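Local coordinates for protein ORF10 (PDB 6RIW) that probably carries out the chain-extending condensation of polyunsaturated fatty acid synthesis, being the ketosynthase-chain length factor didomain of a longer synthase, at residues Asp475-Ser480 and Gln554-Gln559; Glu503-Gly508 and Val741-Ala746; Asn563-Gly568 and Ala651-Ser656; Ser828-Asn833 and Ile846-Leu851. All blocks are in the same frame, centred on the assembly; numbering follows the deposited sequence.

Contact 1: residues Asp475-Ser480 and Gln554-Gln559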
loop_
_atom_site.group_PDB
_atom_site.type_symbol
_atom_site.label_atom_id
_atom_site.label_comp_id
_atom_site.label_asym_id
_atom_site.label_seq_id
_atom_site.Cartn_x
_atom_site.Cartn_y
_atom_site.Cartn_z
ATOM N N ASP A 475 2.604 19.555 10.495
ATOM C CA ASP A 475 1.867 19.243 11.719
ATOM C C ASP A 475 2.260 17.845 12.186
ATOM O O ASP A 475 2.729 17.021 11.401
ATOM C CB ASP A 475 0.350 19.348 11.541
ATOM C CG ASP A 475 -0.413 19.274 12.889
ATOM O OD1 ASP A 475 0.088 19.783 13.925
ATOM O OD2 ASP A 475 -1.515 18.685 12.915
ATOM N N SER A 476 2.065 17.588 13.478
ATOM C CA SER A 476 2.523 16.336 14.063
ATOM C C SER A 476 1.607 15.922 15.203
ATOM O O SER A 476 1.146 16.760 15.982
ATOM C CB SER A 476 3.956 16.479 14.576
ATOM O OG SER A 476 4.009 17.466 15.598
ATOM N N HIS A 477 1.404 14.621 15.334
ATOM C CA HIS A 477 0.659 14.049 16.459
ATOM C C HIS A 477 1.380 12.759 16.857
ATOM O O HIS A 477 1.149 11.701 16.261
ATOM C CB HIS A 477 -0.787 13.817 16.055
ATOM C CG HIS A 477 -1.669 13.401 17.187
ATOM N ND1 HIS A 477 -3.039 13.524 17.137
ATOM C CD2 HIS A 477 -1.383 12.859 18.393
ATOM C CE1 HIS A 477 -3.560 13.073 18.264
ATOM N NE2 HIS A 477 -2.579 12.664 19.045
ATOM N N PHE A 478 2.268 12.859 17.847
ATOM C CA PHE A 478 3.086 11.737 18.312
ATOM C C PHE A 478 2.792 11.527 19.789
ATOM O O PHE A 478 3.131 12.380 20.620
ATOM C CB PHE A 478 4.570 12.009 18.101
ATOM C CG PHE A 478 4.994 11.984 16.672
ATOM C CD1 PHE A 478 4.923 10.811 15.933
ATOM C CD2 PHE A 478 5.476 13.137 16.067
ATOM C CE1 PHE A 478 5.335 10.775 14.615
ATOM C CE2 PHE A 478 5.889 13.116 14.744
ATOM C CZ PHE A 478 5.808 11.919 14.018
ATOM N N GLY A 479 2.161 10.403 20.120
ATOM C CA GLY A 479 1.854 10.180 21.524
ATOM C C GLY A 479 0.943 11.285 22.012
ATOM O O GLY A 479 0.054 11.740 21.296
ATOM N N SER A 480 1.185 11.762 23.229
ATOM C CA SER A 480 0.361 12.856 23.740
ATOM C C SER A 480 0.799 14.229 23.231
ATOM O O SER A 480 0.170 15.228 23.594
ATOM C CB SER A 480 0.371 12.835 25.277
ATOM O OG SER A 480 1.703 12.953 25.725
ATOM N N GLN A 554 -6.730 6.324 9.286
ATOM C CA GLN A 554 -7.125 7.320 8.294
ATOM C C GLN A 554 -7.475 8.655 8.946
ATOM O O GLN A 554 -7.101 9.712 8.430
ATOM C CB GLN A 554 -8.284 6.781 7.458
ATOM C CG GLN A 554 -7.859 5.544 6.632
ATOM C CD GLN A 554 -8.565 5.431 5.272
ATOM O OE1 GLN A 554 -9.559 6.119 5.003
ATOM N NE2 GLN A 554 -8.043 4.549 4.406
ATOM N N LEU A 555 -8.149 8.636 10.099
ATOM C CA LEU A 555 -8.501 9.904 10.744
ATOM C C LEU A 555 -7.257 10.670 11.184
ATOM O O LEU A 555 -7.186 11.896 11.034
ATOM C CB LEU A 555 -9.406 9.641 11.947
ATOM C CG LEU A 555 -10.767 9.069 11.556
ATOM C CD1 LEU A 555 -11.489 8.530 12.767
ATOM C CD2 LEU A 555 -11.581 10.136 10.868
ATOM N N MET A 556 -6.277 9.964 11.755
ATOM C CA MET A 556 -5.045 10.620 12.187
ATOM C C MET A 556 -4.318 11.261 11.019
ATOM O O MET A 556 -3.828 12.391 11.140
ATOM C CB MET A 556 -4.113 9.631 12.880
ATOM C CG MET A 556 -4.609 9.144 14.204
ATOM S SD MET A 556 -4.016 10.189 15.541
ATOM C CE MET A 556 -2.265 9.808 15.531
ATOM N N MET A 557 -4.204 10.537 9.891
ATOM C CA MET A 557 -3.524 11.078 8.717
ATOM C C MET A 557 -4.267 12.296 8.178
ATOM O O MET A 557 -3.653 13.294 7.778
ATOM C CB MET A 557 -3.410 10.005 7.623
ATOM C CG MET A 557 -2.984 10.560 6.247
ATOM S SD MET A 557 -4.405 11.005 5.189
ATOM C CE MET A 557 -3.620 12.115 4.016
ATOM N N MET A 558 -5.591 12.230 8.161
ATOM C CA MET A 558 -6.368 13.318 7.576
ATOM C C MET A 558 -6.202 14.597 8.378
ATOM O O MET A 558 -6.085 15.689 7.808
ATOM C CB MET A 558 -7.840 12.918 7.502
ATOM C CG MET A 558 -8.125 11.906 6.401
ATOM S SD MET A 558 -9.588 10.950 6.854
ATOM C CE MET A 558 -10.832 12.156 6.429
ATOM N N GLN A 559 -6.203 14.482 9.709
ATOM C CA GLN A 559 -6.081 15.664 10.557
ATOM C C GLN A 559 -4.720 16.339 10.395
ATOM O O GLN A 559 -4.649 17.566 10.257
ATOM C CB GLN A 559 -6.318 15.292 12.017
ATOM C CG GLN A 559 -6.353 16.466 12.949
ATOM C CD GLN A 559 -7.091 16.140 14.231
ATOM O OE1 GLN A 559 -6.587 15.395 15.071
ATOM N NE2 GLN A 559 -8.303 16.681 14.374
HETATM O O HOH W 1 -3.957 15.256 14.961
#
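His477, on strand 469-478, and Met556, on helix 552-567, meet where an outer helix of the thiolase fold lies against its sheet, in the second ketosynthase-like domain of the chain. The imidazole stands up from the strand with CG anti to the backbone N (chi1 -172°), which carries the ring out to the helix. Met556 reaches back with a bent chain: a turn at chi2 (-91°) followed by another at chi3 folds its end down over one face of the ring, and the two side chains cross at about a right angle. Methyl and sulfur both lie over that face, the methyl nearer the normal. Met556 CE lies 4.1 Å from the centre of the His477 ring and 15° off its normal, a CH-pi contact, while its SD makes a sulfur-aromatic contact, 3.8 Å from His477 ND1. Ala745 of the neighbouring strand and Leu533 also pack against Met556.

Asp475 points toward the helix too, but its OD2 bonds to Asn563, one turn beyond Gln559 on the helix. Gln559 starts off to one side and brings its amide closer through a nearly extended chain. Its NE2 donates to the backbone O of Asp534, which fixes the rotation of the amide and turns OE1 to the strand. A single water closes the gap: it donates to Gln559 OE1 at 2.6 Å and lies in the plane of the imidazole, at its edge, 2.9 Å from His477 ND1.

Contact 2: residues Glu503-Gly508 and Val741-Ala746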
loop_
_atom_site.group_PDB
_atom_site.type_symbol
_atom_site.label_atom_id
_atom_site.label_comp_id
_atom_site.label_asym_id
_atom_site.label_seq_id
_atom_site.Cartn_x
_atom_site.Cartn_y
_atom_site.Cartn_z
ATOM N N GLU A 503 -5.930 1.993 28.550
ATOM C CA GLU A 503 -6.719 0.823 28.942
ATOM C C GLU A 503 -7.333 0.070 27.767
ATOM O O GLU A 503 -7.405 -1.164 27.817
ATOM C CB GLU A 503 -7.822 1.236 29.934
ATOM C CG GLU A 503 -7.226 1.426 31.299
ATOM C CD GLU A 503 -8.185 1.106 32.451
ATOM O OE1 GLU A 503 -9.428 1.140 32.234
ATOM O OE2 GLU A 503 -7.662 0.839 33.568
ATOM N N GLN A 504 -7.794 0.758 26.724
ATOM C CA GLN A 504 -8.441 0.078 25.605
ATOM C C GLN A 504 -7.525 -0.140 24.405
ATOM O O GLN A 504 -7.966 -0.702 23.395
ATOM C CB GLN A 504 -9.659 0.879 25.151
ATOM C CG GLN A 504 -10.801 0.888 26.159
ATOM C CD GLN A 504 -11.873 1.852 25.713
ATOM O OE1 GLN A 504 -12.377 1.740 24.600
ATOM N NE2 GLN A 504 -12.212 2.818 26.566
ATOM N N ARG A 505 -6.272 0.281 24.488
ATOM C CA ARG A 505 -5.423 0.310 23.300
ATOM C C ARG A 505 -5.177 -1.089 22.721
ATOM O O ARG A 505 -5.064 -1.237 21.500
ATOM C CB ARG A 505 -4.094 0.987 23.640
ATOM C CG ARG A 505 -3.122 1.136 22.432
ATOM C CD ARG A 505 -3.609 2.235 21.472
ATOM N NE ARG A 505 -2.878 2.225 20.197
ATOM C CZ ARG A 505 -3.219 1.450 19.168
ATOM N NH1 ARG A 505 -4.249 0.595 19.264
ATOM N NH2 ARG A 505 -2.533 1.521 18.023
ATOM N N TRP A 506 -5.031 -2.112 23.567
ATOM C CA TRP A 506 -4.906 -3.498 23.084
ATOM C C TRP A 506 -6.190 -4.309 23.274
ATOM O O TRP A 506 -6.156 -5.549 23.269
ATOM C CB TRP A 506 -3.742 -4.216 23.773
ATOM C CG TRP A 506 -2.371 -3.739 23.365
ATOM C CD1 TRP A 506 -2.067 -2.701 22.518
ATOM C CD2 TRP A 506 -1.123 -4.281 23.806
ATOM N NE1 TRP A 506 -0.681 -2.579 22.401
ATOM C CE2 TRP A 506 -0.092 -3.534 23.193
ATOM C CE3 TRP A 506 -0.777 -5.350 24.654
ATOM C CZ2 TRP A 506 1.267 -3.817 23.402
ATOM C CZ3 TRP A 506 0.576 -5.634 24.858
ATOM C CH2 TRP A 506 1.583 -4.863 24.245
ATOM N N LYS A 507 -7.332 -3.640 23.414
ATOM C CA LYS A 507 -8.601 -4.333 23.657
ATOM C C LYS A 507 -8.488 -5.266 24.856
ATOM O O LYS A 507 -9.138 -6.324 24.911
ATOM C CB LYS A 507 -9.065 -5.097 22.401
ATOM C CG LYS A 507 -9.478 -4.198 21.262
ATOM C CD LYS A 507 -10.024 -4.983 20.043
ATOM C CE LYS A 507 -10.669 -3.997 19.064
ATOM N NZ LYS A 507 -11.478 -4.630 17.966
ATOM N N GLY A 508 -7.661 -4.872 25.836
ATOM C CA GLY A 508 -7.502 -5.619 27.065
ATOM C C GLY A 508 -6.654 -6.861 26.947
ATOM O O GLY A 508 -6.509 -7.581 27.937
ATOM N N VAL A 741 8.684 1.804 22.052
ATOM C CA VAL A 741 7.355 1.841 21.432
ATOM C C VAL A 741 6.917 3.290 21.233
ATOM O O VAL A 741 7.049 4.131 22.135
ATOM C CB VAL A 741 6.338 1.078 22.305
ATOM C CG1 VAL A 741 4.927 1.322 21.812
ATOM C CG2 VAL A 741 6.644 -0.442 22.325
ATOM N N GLY A 742 6.401 3.594 20.041
ATOM C CA GLY A 742 5.790 4.890 19.794
ATOM C C GLY A 742 4.832 4.781 18.638
ATOM O O GLY A 742 4.868 3.809 17.880
ATOM N N GLU A 743 3.961 5.784 18.506
ATOM C CA GLU A 743 3.058 5.789 17.357
ATOM C C GLU A 743 2.578 7.207 17.081
ATOM O O GLU A 743 2.735 8.110 17.913
ATOM C CB GLU A 743 1.859 4.846 17.574
ATOM C CG GLU A 743 0.931 5.262 18.715
ATOM C CD GLU A 743 -0.170 4.221 18.977
ATOM O OE1 GLU A 743 -0.339 3.311 18.135
ATOM O OE2 GLU A 743 -0.872 4.302 20.022
ATOM N N GLY A 744 1.986 7.394 15.904
ATOM C CA GLY A 744 1.406 8.676 15.569
ATOM C C GLY A 744 1.405 8.928 14.071
ATOM O O GLY A 744 1.459 8.007 13.264
ATOM N N ALA A 745 1.296 10.208 13.731
ATOM C CA ALA A 745 1.098 10.640 12.355
ATOM C C ALA A 745 1.656 12.049 12.237
ATOM O O ALA A 745 1.689 12.790 13.220
ATOM C CB ALA A 745 -0.392 10.604 11.954
ATOM N N ALA A 746 2.115 12.404 11.041
ATOM C CA ALA A 746 2.610 13.762 10.846
ATOM C C ALA A 746 2.604 14.059 9.357
ATOM O O ALA A 746 2.490 13.147 8.524
ATOM C CB ALA A 746 4.020 13.933 11.457
#
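Arg505 and Glu743 approach from opposite directions and lock their flat ends together, guanidinium beside carboxylate, with the two planes only 12° apart. The grip is side-on. Arg505 NE donates to Glu743 OE2 over 2.9 Å, and Arg505 NH2 donates to Glu743 OE1 over 2.8 Å; both bonds are close to straight, and each carboxylate oxygen offers its syn lone pair. Arg505 can present this edge because its chain kinks at chi2 (73°) and the last torsion turns the guanidinium across the chain.

Each polar side-chain atom of this buried pair has a partner. The remaining nitrogen, Arg505 NH1, forms a second salt bridge with Glu587, so the guanidinium is shared by two acids. Glu743 OE1 also accepts from the backbone N of Gly697, and Glu743 OE2 from that of Val530. Four N-H groups therefore hold the carboxylate, which would be expected to favour its ionised form and fix its rotation. Gly697 takes part twice, since its carbonyl O accepts from Trp506 NE1.

Arg505 is carried on a type I beta turn from Gln504 to Lys507, closed by Lys507 N to Gln504 O at 3.0 Å. The pair thus ties the loop between helices 484-492 and 513-519 to the break near the start of strand 741-752 in the thiolase fold, through a classic buried bidentate arginine-glutamate salt bridge of the side-on kind.

Contact 3: residues Asn563-Gly568 and Ala651-Ser656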
loop_
_atom_site.group_PDB
_atom_site.type_symbol
_atom_site.label_atom_id
_atom_site.label_comp_id
_atom_site.label_asym_id
_atom_site.label_seq_id
_atom_site.Cartn_x
_atom_site.Cartn_y
_atom_site.Cartn_z
ATOM N N ASN A 563 -3.999 20.070 8.629
ATOM C CA ASN A 563 -3.330 21.132 9.377
ATOM C C ASN A 563 -2.057 21.590 8.672
ATOM O O ASN A 563 -1.785 22.797 8.590
ATOM C CB ASN A 563 -3.020 20.660 10.802
ATOM C CG ASN A 563 -4.260 20.568 11.661
ATOM O OD1 ASN A 563 -5.277 21.191 11.362
ATOM N ND2 ASN A 563 -4.186 19.794 12.734
ATOM N N ALA A 564 -1.272 20.646 8.134
ATOM C CA ALA A 564 -0.070 21.029 7.401
ATOM C C ALA A 564 -0.421 21.850 6.154
ATOM O O ALA A 564 0.281 22.814 5.818
ATOM C CB ALA A 564 0.744 19.774 7.035
ATOM N N ALA A 565 -1.512 21.489 5.467
ATOM C CA ALA A 565 -1.917 22.217 4.265
ATOM C C ALA A 565 -2.299 23.652 4.601
ATOM O O ALA A 565 -1.935 24.587 3.876
ATOM C CB ALA A 565 -3.085 21.505 3.582
ATOM N N LYS A 566 -3.007 23.843 5.717
ATOM C CA LYS A 566 -3.334 25.192 6.173
ATOM C C LYS A 566 -2.081 25.965 6.561
ATOM O O LYS A 566 -1.921 27.136 6.192
ATOM C CB LYS A 566 -4.305 25.127 7.352
ATOM C CG LYS A 566 -5.733 24.762 6.953
ATOM C CD LYS A 566 -6.561 24.342 8.168
ATOM C CE LYS A 566 -7.978 23.965 7.766
ATOM N NZ LYS A 566 -8.714 23.459 8.955
ATOM N N ASP A 567 -1.174 25.317 7.296
ATOM C CA ASP A 567 0.069 25.948 7.716
ATOM C C ASP A 567 0.921 26.347 6.518
ATOM O O ASP A 567 1.628 27.362 6.567
ATOM C CB ASP A 567 0.824 24.983 8.645
ATOM C CG ASP A 567 2.058 25.602 9.295
ATOM O OD1 ASP A 567 1.988 26.743 9.808
ATOM O OD2 ASP A 567 3.108 24.920 9.334
ATOM N N GLY A 568 0.860 25.575 5.433
ATOM C CA GLY A 568 1.581 25.909 4.225
ATOM C C GLY A 568 0.894 26.884 3.296
ATOM O O GLY A 568 1.413 27.141 2.207
ATOM N N ALA A 651 -10.158 15.132 -1.892
ATOM C CA ALA A 651 -11.568 15.470 -2.075
ATOM C C ALA A 651 -11.959 16.664 -1.209
ATOM O O ALA A 651 -12.731 17.526 -1.647
ATOM C CB ALA A 651 -12.459 14.259 -1.777
ATOM N N LEU A 652 -11.417 16.744 0.008
ATOM C CA LEU A 652 -11.691 17.882 0.884
ATOM C C LEU A 652 -11.181 19.188 0.288
ATOM O O LEU A 652 -11.842 20.232 0.392
ATOM C CB LEU A 652 -11.058 17.651 2.258
ATOM C CG LEU A 652 -11.153 18.805 3.264
ATOM C CD1 LEU A 652 -12.619 19.060 3.637
ATOM C CD2 LEU A 652 -10.313 18.536 4.523
ATOM N N TRP A 653 -10.012 19.154 -0.343
ATOM C CA TRP A 653 -9.373 20.355 -0.867
ATOM C C TRP A 653 -9.590 20.534 -2.363
ATOM O O TRP A 653 -9.087 21.509 -2.936
ATOM C CB TRP A 653 -7.870 20.327 -0.558
ATOM C CG TRP A 653 -7.544 20.610 0.886
ATOM C CD1 TRP A 653 -7.674 19.753 1.951
ATOM C CD2 TRP A 653 -7.050 21.838 1.424
ATOM N NE1 TRP A 653 -7.285 20.375 3.113
ATOM C CE2 TRP A 653 -6.896 21.655 2.817
ATOM C CE3 TRP A 653 -6.704 23.076 0.861
ATOM C CZ2 TRP A 653 -6.414 22.664 3.654
ATOM C CZ3 TRP A 653 -6.237 24.076 1.693
ATOM C CH2 TRP A 653 -6.085 23.863 3.071
ATOM N N ASP A 654 -10.313 19.611 -3.007
ATOM C CA ASP A 654 -10.481 19.596 -4.461
ATOM C C ASP A 654 -9.132 19.639 -5.188
ATOM O O ASP A 654 -8.944 20.395 -6.143
ATOM C CB ASP A 654 -11.400 20.747 -4.909
ATOM C CG ASP A 654 -11.966 20.553 -6.310
ATOM O OD1 ASP A 654 -12.101 19.384 -6.783
ATOM O OD2 ASP A 654 -12.271 21.597 -6.947
ATOM N N PHE A 655 -8.177 18.817 -4.744
ATOM C CA PHE A 655 -6.885 18.749 -5.418
ATOM C C PHE A 655 -6.973 17.811 -6.610
ATOM O O PHE A 655 -7.717 16.829 -6.586
ATOM C CB PHE A 655 -5.794 18.236 -4.462
ATOM C CG PHE A 655 -5.372 19.230 -3.406
ATOM C CD1 PHE A 655 -5.423 20.596 -3.648
ATOM C CD2 PHE A 655 -4.893 18.784 -2.177
ATOM C CE1 PHE A 655 -5.003 21.516 -2.657
ATOM C CE2 PHE A 655 -4.476 19.679 -1.191
ATOM C CZ PHE A 655 -4.530 21.054 -1.436
ATOM N N SER A 656 -6.161 18.085 -7.637
ATOM C CA SER A 656 -6.165 17.283 -8.853
ATOM C C SER A 656 -4.859 16.534 -9.124
ATOM O O SER A 656 -4.768 15.835 -10.144
ATOM C CB SER A 656 -6.489 18.164 -10.078
ATOM O OG SER A 656 -5.497 19.172 -10.272
#
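Trp653 lays one face of its indole against the methyl of Ala565, with the overlap shifted toward the rim of the ring. Ala565 CB comes to 3.5 Å from Trp653 CZ2, and it stands 4.0 Å from the centre of the six-membered ring, 28° off the normal, so the contact is CH-pi as well as plainly apolar. Lys566, the next residue on the helix, uses another side of the same ring: its CG lies in the indole plane, at the edge, 4.0 Å from Trp653 CZ2. The aliphatic chain of the lysine then runs on, extended, at about a right angle to the tryptophan side chain.

Asp562, one turn back from Lys566 on the same helix and just ahead of Asn563, binds both side chains. Its OD1 accepts from Trp653 NE1, and its OD2 forms a salt bridge with Lys566 NZ. The elements joined here are the C-terminal end of helix 552-567, an outer helix of the thiolase fold, and the last part of helix 642-653. Asp654 is the first residue to leave helical backbone angles, with a positive phi (53°).

The chain then turns back beneath the tryptophan. The Phe655 ring takes Trp653 CB over its centre, 3.4 Å above the plane, and packs on Ile689 of strand 687-694, which Ala565 touches too. From this turn the chain reaches the ketosynthase half: Asp654 OD1 makes a salt bridge with Lys305, and Ser656 OG bonds to Arg313.

Contact 4: residues Ser828-Asn833 and Ile846-Leu851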
loop_
_atom_site.group_PDB
_atom_site.type_symbol
_atom_site.label_atom_id
_atom_site.label_comp_id
_atom_site.label_asym_id
_atom_site.label_seq_id
_atom_site.Cartn_x
_atom_site.Cartn_y
_atom_site.Cartn_z
ATOM N N SER A 828 21.999 12.448 17.824
ATOM C CA SER A 828 20.823 12.250 18.665
ATOM C C SER A 828 19.730 11.606 17.813
ATOM O O SER A 828 19.897 11.416 16.606
ATOM C CB SER A 828 20.351 13.571 19.284
ATOM O OG SER A 828 19.737 14.409 18.304
ATOM N N SER A 829 18.603 11.267 18.445
ATOM C CA SER A 829 17.468 10.717 17.694
ATOM C C SER A 829 16.161 11.106 18.364
ATOM O O SER A 829 16.013 10.993 19.586
ATOM C CB SER A 829 17.524 9.188 17.579
ATOM O OG SER A 829 16.314 8.658 17.019
ATOM N N VAL A 830 15.200 11.518 17.531
ATOM C CA VAL A 830 13.859 11.825 17.966
ATOM C C VAL A 830 13.187 10.617 18.605
ATOM O O VAL A 830 12.202 10.771 19.329
ATOM C CB VAL A 830 13.054 12.338 16.742
ATOM C CG1 VAL A 830 12.764 11.196 15.769
ATOM C CG2 VAL A 830 11.789 13.059 17.188
ATOM N N LYS A 831 13.684 9.409 18.348
ATOM C CA LYS A 831 13.043 8.234 18.963
ATOM C C LYS A 831 13.221 8.213 20.481
ATOM O O LYS A 831 12.432 7.572 21.202
ATOM C CB LYS A 831 13.592 6.948 18.348
ATOM C CG LYS A 831 13.245 6.841 16.857
ATOM C CD LYS A 831 13.670 5.484 16.276
ATOM C CE LYS A 831 13.419 5.388 14.745
ATOM N NZ LYS A 831 14.207 6.467 14.034
ATOM N N ALA A 832 14.236 8.901 20.982
ATOM C CA ALA A 832 14.369 9.061 22.427
ATOM C C ALA A 832 13.214 9.869 23.025
ATOM O O ALA A 832 12.921 9.731 24.222
ATOM C CB ALA A 832 15.714 9.711 22.735
ATOM N N ASN A 833 12.557 10.714 22.232
ATOM C CA ASN A 833 11.438 11.511 22.727
ATOM C C ASN A 833 10.091 10.848 22.481
ATOM O O ASN A 833 9.208 10.937 23.337
ATOM C CB ASN A 833 11.431 12.914 22.080
ATOM C CG ASN A 833 12.781 13.560 22.126
ATOM O OD1 ASN A 833 13.572 13.416 21.201
ATOM N ND2 ASN A 833 13.075 14.257 23.222
ATOM N N ILE A 846 12.430 14.170 10.230
ATOM C CA ILE A 846 12.433 15.383 9.406
ATOM C C ILE A 846 11.831 16.545 10.178
ATOM O O ILE A 846 12.367 17.665 10.173
ATOM C CB ILE A 846 11.686 15.130 8.084
ATOM C CG1 ILE A 846 12.567 14.299 7.140
ATOM C CG2 ILE A 846 11.286 16.478 7.420
ATOM C CD1 ILE A 846 11.849 13.839 5.837
ATOM N N ILE A 847 10.725 16.304 10.880
ATOM C CA ILE A 847 10.051 17.413 11.556
ATOM C C ILE A 847 10.865 17.912 12.753
ATOM O O ILE A 847 10.989 19.132 12.957
ATOM C CB ILE A 847 8.626 17.007 11.957
ATOM C CG1 ILE A 847 7.787 16.893 10.672
ATOM C CG2 ILE A 847 8.010 18.047 12.953
ATOM C CD1 ILE A 847 6.322 16.571 10.923
ATOM N N LYS A 848 11.432 16.998 13.562
ATOM C CA LYS A 848 12.363 17.434 14.606
ATOM C C LYS A 848 13.460 18.322 14.020
ATOM O O LYS A 848 13.768 19.401 14.553
ATOM C CB LYS A 848 13.016 16.238 15.304
ATOM C CG LYS A 848 14.201 16.662 16.201
ATOM C CD LYS A 848 14.950 15.476 16.823
ATOM C CE LYS A 848 16.302 15.887 17.425
ATOM N NZ LYS A 848 17.062 14.708 17.935
ATOM N N THR A 849 14.082 17.848 12.943
ATOM C CA THR A 849 15.212 18.552 12.340
ATOM C C THR A 849 14.775 19.890 11.763
ATOM O O THR A 849 15.450 20.914 11.958
ATOM C CB THR A 849 15.840 17.674 11.262
ATOM O OG1 THR A 849 16.297 16.444 11.844
ATOM C CG2 THR A 849 17.011 18.375 10.574
ATOM N N ALA A 850 13.635 19.912 11.062
ATOM C CA ALA A 850 13.139 21.178 10.517
ATOM C C ALA A 850 12.802 22.180 11.620
ATOM O O ALA A 850 13.067 23.377 11.469
ATOM C CB ALA A 850 11.917 20.931 9.635
ATOM N N LEU A 851 12.217 21.719 12.737
ATOM C CA LEU A 851 11.915 22.650 13.831
ATOM C C LEU A 851 13.194 23.226 14.430
ATOM O O LEU A 851 13.259 24.428 14.723
ATOM C CB LEU A 851 11.068 21.964 14.914
ATOM C CG LEU A 851 9.594 21.606 14.619
ATOM C CD1 LEU A 851 8.982 20.731 15.742
ATOM C CD2 LEU A 851 8.711 22.852 14.392
HETATM O O HOH W 2 15.754 14.378 20.265
#
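The SVKANIGH sequence of the second ketosynthase-like domain, a version of the SVK-N-GH signature of this family, begins at Ser829, and here the entry to it is braced by helix 841-854. By its place in the chain this is the helix that follows the signature in the middle layer of the thiolase fold. Lys848 carries the contact. With CG trans across the first bond (chi1 168°) and every later torsion extended, its chain shoots straight out from the helix, sliding past Val830 in the opposite direction. Val830 packs against the aliphatic part, its CB 3.7 Å from Lys848 CD and its CG2 3.9 Å from Lys848 CB.

The ammonium at the end finds several partners. Lys848 NZ donates to Ser828 OG at 2.7 Å, forms a salt bridge with Glu801 OE1, and donates to a water. The same Glu801 takes the backbone N-H of Val830 on its OE2, so the acid joins the lysine to the loop it supports. A neighbouring acid of this kind would be expected to keep the buried lysine charged.

Next to this, Ser829 turns the other way and makes a capping bond at the turn leading into the short helix: its OG accepts from Lys831 N at 3.0 Å, with an N-H...O angle of 161°. The water lies 2.7 Å from Lys848 NZ and passes the link on, donating to Asn833 OD1 at 2.6 Å.

All four contacts are buried and lie in the second ketosynthase-like domain; contact 3 reaches the surface at Lys566. Contacts 1 and 2 share the sheet, for strands 469-478 and 741-752 are neighbours, paired through His477 N to Ala745 O and Gly479 N to Glu743 O. Contacts 1 and 3 use the earlier and the later part of helix 552-567, joined by Asp475 and Asn563. Contact 4 comes in through Ile847, which touches both Asp475 and Ala746. The chemistry differs with place: contacts 1 and 3 set apolar groups over aromatic faces, whereas contacts 2 and 4 bury charges that fasten loops to a strand and a helix.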